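Local coordinates for 11R-lipoxygenase (Gersemia fruticosa, PDB 3VF1), which probably oxygenates polyunsaturated fatty acids, as lipoxygenases do, using a non-heme iron and under regulation by calcium, at residues L219-L229 with H609-H620. Residues are numbered along the deposited sequence; the frame is centred on the assembly and turned at random.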
ATOM      1  N   LEU A 219     -31.104   6.243  -4.320  1.00 37.59           N
ATOM      2  CA  LEU A 219     -30.905   6.074  -2.884  1.00 37.00           C
ATOM      3  C   LEU A 219     -30.131   7.238  -2.270  1.00 36.70           C
ATOM      4  O   LEU A 219     -29.812   7.216  -1.080  1.00 35.06           O
ATOM      5  CB  LEU A 219     -30.160   4.766  -2.602  1.00 34.02           C
ATOM      6  CG  LEU A 219     -30.872   3.477  -3.015  1.00 35.12           C
ATOM      7  CD1 LEU A 219     -30.019   2.271  -2.667  1.00 36.32           C
ATOM      8  CD2 LEU A 219     -32.235   3.383  -2.351  1.00 34.91           C
ATOM      9  N   PHE A 220     -29.829   8.252  -3.074  1.00 34.52           N
ATOM     10  CA  PHE A 220     -29.078   9.401  -2.583  1.00 36.07           C
ATOM     11  C   PHE A 220     -29.952  10.256  -1.671  1.00 40.34           C
ATOM     12  O   PHE A 220     -31.052  10.660  -2.047  1.00 39.13           O
ATOM     13  CB  PHE A 220     -28.548  10.244  -3.744  1.00 35.90           C
ATOM     14  CG  PHE A 220     -27.590  11.321  -3.321  1.00 37.81           C
ATOM     15  CD1 PHE A 220     -26.247  11.037  -3.136  1.00 40.08           C
ATOM     16  CD2 PHE A 220     -28.031  12.617  -3.106  1.00 39.77           C
ATOM     17  CE1 PHE A 220     -25.360  12.023  -2.744  1.00 38.53           C
ATOM     18  CE2 PHE A 220     -27.148  13.609  -2.715  1.00 37.64           C
ATOM     19  CZ  PHE A 220     -25.812  13.311  -2.535  1.00 37.52           C
ATOM     20  N   GLY A 221     -29.455  10.522  -0.468  1.00 41.18           N
ATOM     21  CA  GLY A 221     -30.172  11.335   0.498  1.00 38.22           C
ATOM     22  C   GLY A 221     -31.249  10.567   1.242  1.00 39.15           C
ATOM     23  O   GLY A 221     -32.010  11.150   2.012  1.00 40.48           O
ATOM     24  N   ILE A 222     -31.312   9.258   1.015  1.00 40.04           N
ATOM     25  CA  ILE A 222     -32.315   8.415   1.656  1.00 38.80           C
ATOM     26  C   ILE A 222     -31.765   7.830   2.955  1.00 41.21           C
ATOM     27  O   ILE A 222     -30.877   6.977   2.935  1.00 40.74           O
ATOM     28  CB  ILE A 222     -32.753   7.268   0.726  1.00 38.82           C
ATOM     29  CG1 ILE A 222     -33.190   7.822  -0.633  1.00 39.83           C
ATOM     30  CG2 ILE A 222     -33.873   6.462   1.357  1.00 38.57           C
ATOM     31  CD1 ILE A 222     -34.321   8.828  -0.555  1.00 40.24           C
ATOM     32  N   TRP A 223     -32.299   8.292   4.082  1.00 41.51           N
ATOM     33  CA  TRP A 223     -31.790   7.901   5.393  1.00 41.77           C
ATOM     34  C   TRP A 223     -32.657   6.834   6.057  1.00 39.05           C
ATOM     35  O   TRP A 223     -32.673   6.710   7.282  1.00 38.16           O
ATOM     36  CB  TRP A 223     -31.695   9.124   6.309  1.00 43.26           C
ATOM     37  CG  TRP A 223     -30.670  10.132   5.877  1.00 52.15           C
ATOM     38  CD1 TRP A 223     -30.041  10.199   4.668  1.00 50.16           C
ATOM     39  CD2 TRP A 223     -30.150  11.214   6.660  1.00 62.49           C
ATOM     40  NE1 TRP A 223     -29.165  11.256   4.648  1.00 53.99           N
ATOM     41  CE2 TRP A 223     -29.214  11.896   5.858  1.00 67.53           C
ATOM     42  CE3 TRP A 223     -30.388  11.672   7.960  1.00 62.80           C
ATOM     43  CZ2 TRP A 223     -28.512  13.013   6.315  1.00 66.96           C
ATOM     44  CZ3 TRP A 223     -29.692  12.782   8.411  1.00 66.56           C
ATOM     45  CH2 TRP A 223     -28.765  13.439   7.590  1.00 67.27           C
ATOM     46  N   ASP A 224     -33.372   6.062   5.247  1.00 39.38           N
ATOM     47  CA  ASP A 224     -34.234   5.006   5.763  1.00 40.28           C
ATOM     48  C   ASP A 224     -33.430   3.763   6.108  1.00 40.02           C
ATOM     49  O   ASP A 224     -32.322   3.566   5.608  1.00 39.33           O
ATOM     50  CB  ASP A 224     -35.303   4.636   4.732  1.00 45.49           C
ATOM     51  CG  ASP A 224     -36.207   5.797   4.386  1.00 50.79           C
ATOM     52  OD1 ASP A 224     -36.303   6.743   5.196  1.00 50.50           O
ATOM     53  OD2 ASP A 224     -36.827   5.758   3.302  1.00 54.46           O
ATOM     54  N   ASP A 225     -33.995   2.926   6.970  1.00 37.62           N
ATOM     55  CA  ASP A 225     -33.418   1.623   7.254  1.00 35.68           C
ATOM     56  C   ASP A 225     -33.566   0.740   6.028  1.00 34.94           C
ATOM     57  O   ASP A 225     -34.412   0.992   5.170  1.00 36.29           O
ATOM     58  CB  ASP A 225     -34.144   0.957   8.425  1.00 37.52           C
ATOM     59  CG  ASP A 225     -33.958   1.699   9.732  1.00 42.74           C
ATOM     60  OD1 ASP A 225     -33.449   2.839   9.705  1.00 44.14           O
ATOM     61  OD2 ASP A 225     -34.325   1.141  10.788  1.00 42.10           O
ATOM     62  N   TRP A 226     -32.736  -0.291   5.942  1.00 35.12           N
ATOM     63  CA  TRP A 226     -32.972  -1.366   4.995  1.00 36.98           C
ATOM     64  C   TRP A 226     -34.044  -2.261   5.597  1.00 39.82           C
ATOM     65  O   TRP A 226     -34.062  -2.487   6.807  1.00 36.91           O
ATOM     66  CB  TRP A 226     -31.692  -2.160   4.742  1.00 35.72           C
ATOM     67  CG  TRP A 226     -30.641  -1.386   4.013  1.00 36.53           C
ATOM     68  CD1 TRP A 226     -29.587  -0.717   4.562  1.00 34.37           C
ATOM     69  CD2 TRP A 226     -30.544  -1.198   2.597  1.00 33.44           C
ATOM     70  NE1 TRP A 226     -28.839  -0.123   3.575  1.00 33.30           N
ATOM     71  CE2 TRP A 226     -29.405  -0.405   2.360  1.00 31.02           C
ATOM     72  CE3 TRP A 226     -31.309  -1.623   1.507  1.00 34.08           C
ATOM     73  CZ2 TRP A 226     -29.012  -0.028   1.079  1.00 32.75           C
ATOM     74  CZ3 TRP A 226     -30.917  -1.248   0.235  1.00 35.66           C
ATOM     75  CH2 TRP A 226     -29.778  -0.458   0.032  1.00 35.84           C
ATOM     76  N   ASP A 227     -34.946  -2.761   4.760  1.00 37.41           N
ATOM     77  CA  ASP A 227     -36.056  -3.573   5.244  1.00 42.79           C
ATOM     78  C   ASP A 227     -35.549  -4.854   5.898  1.00 40.62           C
ATOM     79  O   ASP A 227     -36.032  -5.250   6.959  1.00 40.83           O
ATOM     80  CB  ASP A 227     -37.016  -3.908   4.102  1.00 48.50           C
ATOM     81  CG  ASP A 227     -37.649  -2.671   3.494  1.00 56.33           C
ATOM     82  OD1 ASP A 227     -38.011  -1.750   4.256  1.00 56.18           O
ATOM     83  OD2 ASP A 227     -37.778  -2.619   2.253  1.00 59.64           O
ATOM     84  N   CYS A 228     -34.575  -5.498   5.263  1.00 39.32           N
ATOM     85  CA  CYS A 228     -33.987  -6.714   5.809  1.00 37.61           C
ATOM     86  C   CYS A 228     -32.535  -6.880   5.365  1.00 38.40           C
ATOM     87  O   CYS A 228     -32.057  -6.169   4.481  1.00 40.76           O
ATOM     88  CB  CYS A 228     -34.809  -7.938   5.399  1.00 35.01           C
ATOM     89  SG  CYS A 228     -34.803  -8.284   3.630  1.00 41.89           S
ATOM     90  N   LEU A 229     -31.846  -7.832   5.986  1.00 32.91           N
ATOM     91  CA  LEU A 229     -30.422  -8.043   5.763  1.00 35.48           C
ATOM     92  C   LEU A 229     -30.107  -8.412   4.317  1.00 37.01           C
ATOM     93  O   LEU A 229     -29.036  -8.082   3.804  1.00 34.87           O
ATOM     94  CB  LEU A 229     -29.913  -9.142   6.698  1.00 36.01           C
ATOM     95  CG  LEU A 229     -29.960  -8.792   8.188  1.00 34.65           C
ATOM     96  CD1 LEU A 229     -29.860 -10.040   9.050  1.00 31.84           C
ATOM     97  CD2 LEU A 229     -28.848  -7.816   8.534  1.00 32.53           C
ATOM     98  N   HIS A 609     -34.636  -9.154  13.982  1.00 30.27           N
ATOM     99  CA  HIS A 609     -34.277  -8.683  12.651  1.00 29.85           C
ATOM    100  C   HIS A 609     -34.384  -7.161  12.525  1.00 31.96           C
ATOM    101  O   HIS A 609     -33.427  -6.500  12.127  1.00 32.76           O
ATOM    102  CB  HIS A 609     -35.144  -9.368  11.594  1.00 30.91           C
ATOM    103  CG  HIS A 609     -34.495  -9.454  10.249  1.00 32.74           C
ATOM    104  ND1 HIS A 609     -34.675 -10.524   9.402  1.00 35.82           N
ATOM    105  CD2 HIS A 609     -33.663  -8.600   9.605  1.00 36.11           C
ATOM    106  CE1 HIS A 609     -33.982 -10.329   8.294  1.00 32.51           C
ATOM    107  NE2 HIS A 609     -33.360  -9.169   8.393  1.00 34.62           N
ATOM    108  N   LYS A 610     -35.541  -6.605  12.873  1.00 34.78           N
ATOM    109  CA  LYS A 610     -35.778  -5.173  12.704  1.00 33.82           C
ATOM    110  C   LYS A 610     -34.886  -4.318  13.603  1.00 32.96           C
ATOM    111  O   LYS A 610     -34.469  -3.225  13.213  1.00 34.32           O
ATOM    112  CB  LYS A 610     -37.250  -4.835  12.955  1.00 38.78           C
ATOM    113  CG  LYS A 610     -38.190  -5.283  11.844  1.00 49.21           C
ATOM    114  CD  LYS A 610     -37.939  -4.522  10.549  1.00 55.99           C
ATOM    115  CE  LYS A 610     -38.912  -4.947   9.459  1.00 60.29           C
ATOM    116  NZ  LYS A 610     -38.684  -4.222   8.177  1.00 50.43           N
ATOM    117  N   VAL A 611     -34.597  -4.806  14.802  1.00 31.43           N
ATOM    118  CA  VAL A 611     -33.711  -4.088  15.712  1.00 33.82           C
ATOM    119  C   VAL A 611     -32.329  -3.966  15.091  1.00 34.28           C
ATOM    120  O   VAL A 611     -31.695  -2.911  15.154  1.00 34.93           O
ATOM    121  CB  VAL A 611     -33.581  -4.805  17.068  1.00 36.69           C
ATOM    122  CG1 VAL A 611     -32.445  -4.202  17.888  1.00 30.98           C
ATOM    123  CG2 VAL A 611     -34.893  -4.737  17.833  1.00 35.67           C
ATOM    124  N   ILE A 612     -31.869  -5.058  14.491  1.00 31.89           N
ATOM    125  CA  ILE A 612     -30.563  -5.093  13.849  1.00 33.01           C
ATOM    126  C   ILE A 612     -30.508  -4.134  12.662  1.00 30.89           C
ATOM    127  O   ILE A 612     -29.508  -3.446  12.465  1.00 31.45           O
ATOM    128  CB  ILE A 612     -30.208  -6.523  13.399  1.00 32.35           C
ATOM    129  CG1 ILE A 612     -29.794  -7.355  14.615  1.00 28.56           C
ATOM    130  CG2 ILE A 612     -29.085  -6.504  12.374  1.00 30.54           C
ATOM    131  CD1 ILE A 612     -29.614  -8.833  14.333  1.00 26.78           C
ATOM    132  N   MET A 613     -31.582  -4.083  11.881  1.00 29.11           N
ATOM    133  CA  MET A 613     -31.643  -3.186  10.730  1.00 32.46           C
ATOM    134  C   MET A 613     -31.573  -1.723  11.160  1.00 33.62           C
ATOM    135  O   MET A 613     -31.190  -0.858  10.373  1.00 34.67           O
ATOM    136  CB  MET A 613     -32.927  -3.415   9.928  1.00 31.63           C
ATOM    137  CG  MET A 613     -33.078  -4.820   9.365  1.00 31.24           C
ATOM    138  SD  MET A 613     -31.552  -5.473   8.663  1.00 37.50           S
ATOM    139  CE  MET A 613     -31.248  -4.285   7.360  1.00 36.65           C
ATOM    140  N   ALA A 614     -31.944  -1.449  12.408  1.00 33.24           N
ATOM    141  CA  ALA A 614     -31.941  -0.082  12.919  1.00 32.13           C
ATOM    142  C   ALA A 614     -30.539   0.349  13.338  1.00 34.29           C
ATOM    143  O   ALA A 614     -30.239   1.544  13.389  1.00 31.27           O
ATOM    144  CB  ALA A 614     -32.907   0.049  14.085  1.00 30.13           C
ATOM    145  N   SER A 615     -29.686  -0.626  13.641  1.00 33.30           N
ATOM    146  CA  SER A 615     -28.302  -0.345  14.010  1.00 34.34           C
ATOM    147  C   SER A 615     -27.421  -0.219  12.773  1.00 33.03           C
ATOM    148  O   SER A 615     -26.586   0.681  12.684  1.00 32.40           O
ATOM    149  CB  SER A 615     -27.755  -1.441  14.924  1.00 35.84           C
ATOM    150  OG  SER A 615     -28.255  -1.301  16.241  1.00 41.43           O
ATOM    151  N   LEU A 616     -27.610  -1.124  11.820  1.00 29.78           N
ATOM    152  CA  LEU A 616     -26.795  -1.134  10.613  1.00 31.03           C
ATOM    153  C   LEU A 616     -26.992   0.146   9.808  1.00 31.28           C
ATOM    154  O   LEU A 616     -27.997   0.841   9.956  1.00 30.07           O
ATOM    155  CB  LEU A 616     -27.121  -2.359   9.755  1.00 27.06           C
ATOM    156  CG  LEU A 616     -26.800  -3.713  10.391  1.00 25.52           C
ATOM    157  CD1 LEU A 616     -27.146  -4.849   9.440  1.00 30.55           C
ATOM    158  CD2 LEU A 616     -25.338  -3.788  10.807  1.00 28.41           C
ATOM    159  N   ALA A 617     -26.016   0.447   8.959  1.00 30.71           N
ATOM    160  CA  ALA A 617     -26.033   1.657   8.147  1.00 32.28           C
ATOM    161  C   ALA A 617     -27.351   1.804   7.398  1.00 31.63           C
ATOM    162  O   ALA A 617     -27.976   0.814   7.019  1.00 27.28           O
ATOM    163  CB  ALA A 617     -24.873   1.635   7.164  1.00 30.68           C
ATOM    164  N   ASN A 618     -27.775   3.046   7.192  1.00 33.02           N
ATOM    165  CA  ASN A 618     -28.960   3.316   6.390  1.00 33.27           C
ATOM    166  C   ASN A 618     -28.606   3.227   4.909  1.00 30.81           C
ATOM    167  O   ASN A 618     -27.474   2.907   4.558  1.00 33.12           O
ATOM    168  CB  ASN A 618     -29.560   4.683   6.740  1.00 34.51           C
ATOM    169  CG  ASN A 618     -28.613   5.833   6.461  1.00 34.63           C
ATOM    170  OD1 ASN A 618     -27.874   5.822   5.479  1.00 34.11           O
ATOM    171  ND2 ASN A 618     -28.632   6.836   7.329  1.00 34.36           N
ATOM    172  N   LYS A 619     -29.571   3.506   4.041  1.00 32.51           N
ATOM    173  CA  LYS A 619     -29.376   3.308   2.610  1.00 34.92           C
ATOM    174  C   LYS A 619     -28.291   4.215   2.030  1.00 33.30           C
ATOM    175  O   LYS A 619     -27.392   3.743   1.337  1.00 33.64           O
ATOM    176  CB  LYS A 619     -30.699   3.494   1.862  1.00 35.15           C
ATOM    177  CG  LYS A 619     -31.761   2.484   2.275  1.00 35.03           C
ATOM    178  CD  LYS A 619     -32.891   2.392   1.266  1.00 37.55           C
ATOM    179  CE  LYS A 619     -33.905   1.337   1.677  1.00 37.51           C
ATOM    180  NZ  LYS A 619     -34.983   1.174   0.662  1.00 41.36           N
ATOM    181  N   HIS A 620     -28.368   5.510   2.316  1.00 33.34           N
ATOM    182  CA  HIS A 620     -27.376   6.455   1.810  1.00 32.47           C
ATOM    183  C   HIS A 620     -25.971   6.096   2.284  1.00 30.72           C
ATOM    184  O   HIS A 620     -25.014   6.146   1.511  1.00 29.78           O
ATOM    185  CB  HIS A 620     -27.713   7.879   2.249  1.00 35.08           C
ATOM    186  CG  HIS A 620     -26.655   8.881   1.904  1.00 37.84           C
ATOM    187  ND1 HIS A 620     -26.575   9.485   0.668  1.00 36.33           N
ATOM    188  CD2 HIS A 620     -25.628   9.381   2.633  1.00 37.20           C
ATOM    189  CE1 HIS A 620     -25.549  10.317   0.650  1.00 35.40           C
ATOM    190  NE2 HIS A 620     -24.957  10.272   1.831  1.00 37.49           N
TER
HETATM  191  O   HOH W   1     -35.511  -1.657  11.398  1.00 37.86           O
HETATM  192  O   HOH W   2     -30.717  -0.245   7.734  1.00 34.96           O
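Lys619 lays its aliphatic chain over one face of the Trp226 indole, a CH-pi contact in which CG stands 3.8 Å from the centroid of the six-membered ring. The two residues mark the centre of a contact in the lipoxygenase domain where the extended loop 219-229 runs along helix 609-615, the link 616-618 and the N-terminal end of helix 619-632, whose N-cap is Asn618, its side chain capping Gln621 N. A broad, flat indole suits this spot because it can meet a lysine chain with its face and a carbonyl with its rim; Ala617 O lies in the ring plane, 3.3 Å from CD1. With an alanine in place of Trp226, the methylenes of Lys619 would probably lose the indole face they rest on, and a gap would open between Lys619 and Ala617 O. Two successive kinks in the Met613 chain (chi2 -43°, chi3 -61°) fold CE back onto Trp226 CB (3.4 Å), while its sulfur meets Leu229; the branched Leu229 also sets CD2 against Leu616 CD1, closing the tightly packed, apolar end. Within this buried part a water satisfies Trp226 N and donates to the carbonyls of Met613 and Ala617.

The solvent side is looser and polar. Another water links Asp225 OD2 to Lys610 O, and Asp225 OD1 turns to a salt bridge with Arg597. Lys610, long enough to reach across, gives NZ to Asp227 O.

The first turn of helix 619-632 donates Lys619 N to Asp224 O and His620 N to Ile222 O. There His620, its CG anti to the backbone N (chi1 173°), points its edge at the face of Phe220, with Phe211 against both rings. Back at the packed end, Leu229 N donates to His609 NE2 at 3.1 Å, almost in the imidazole plane.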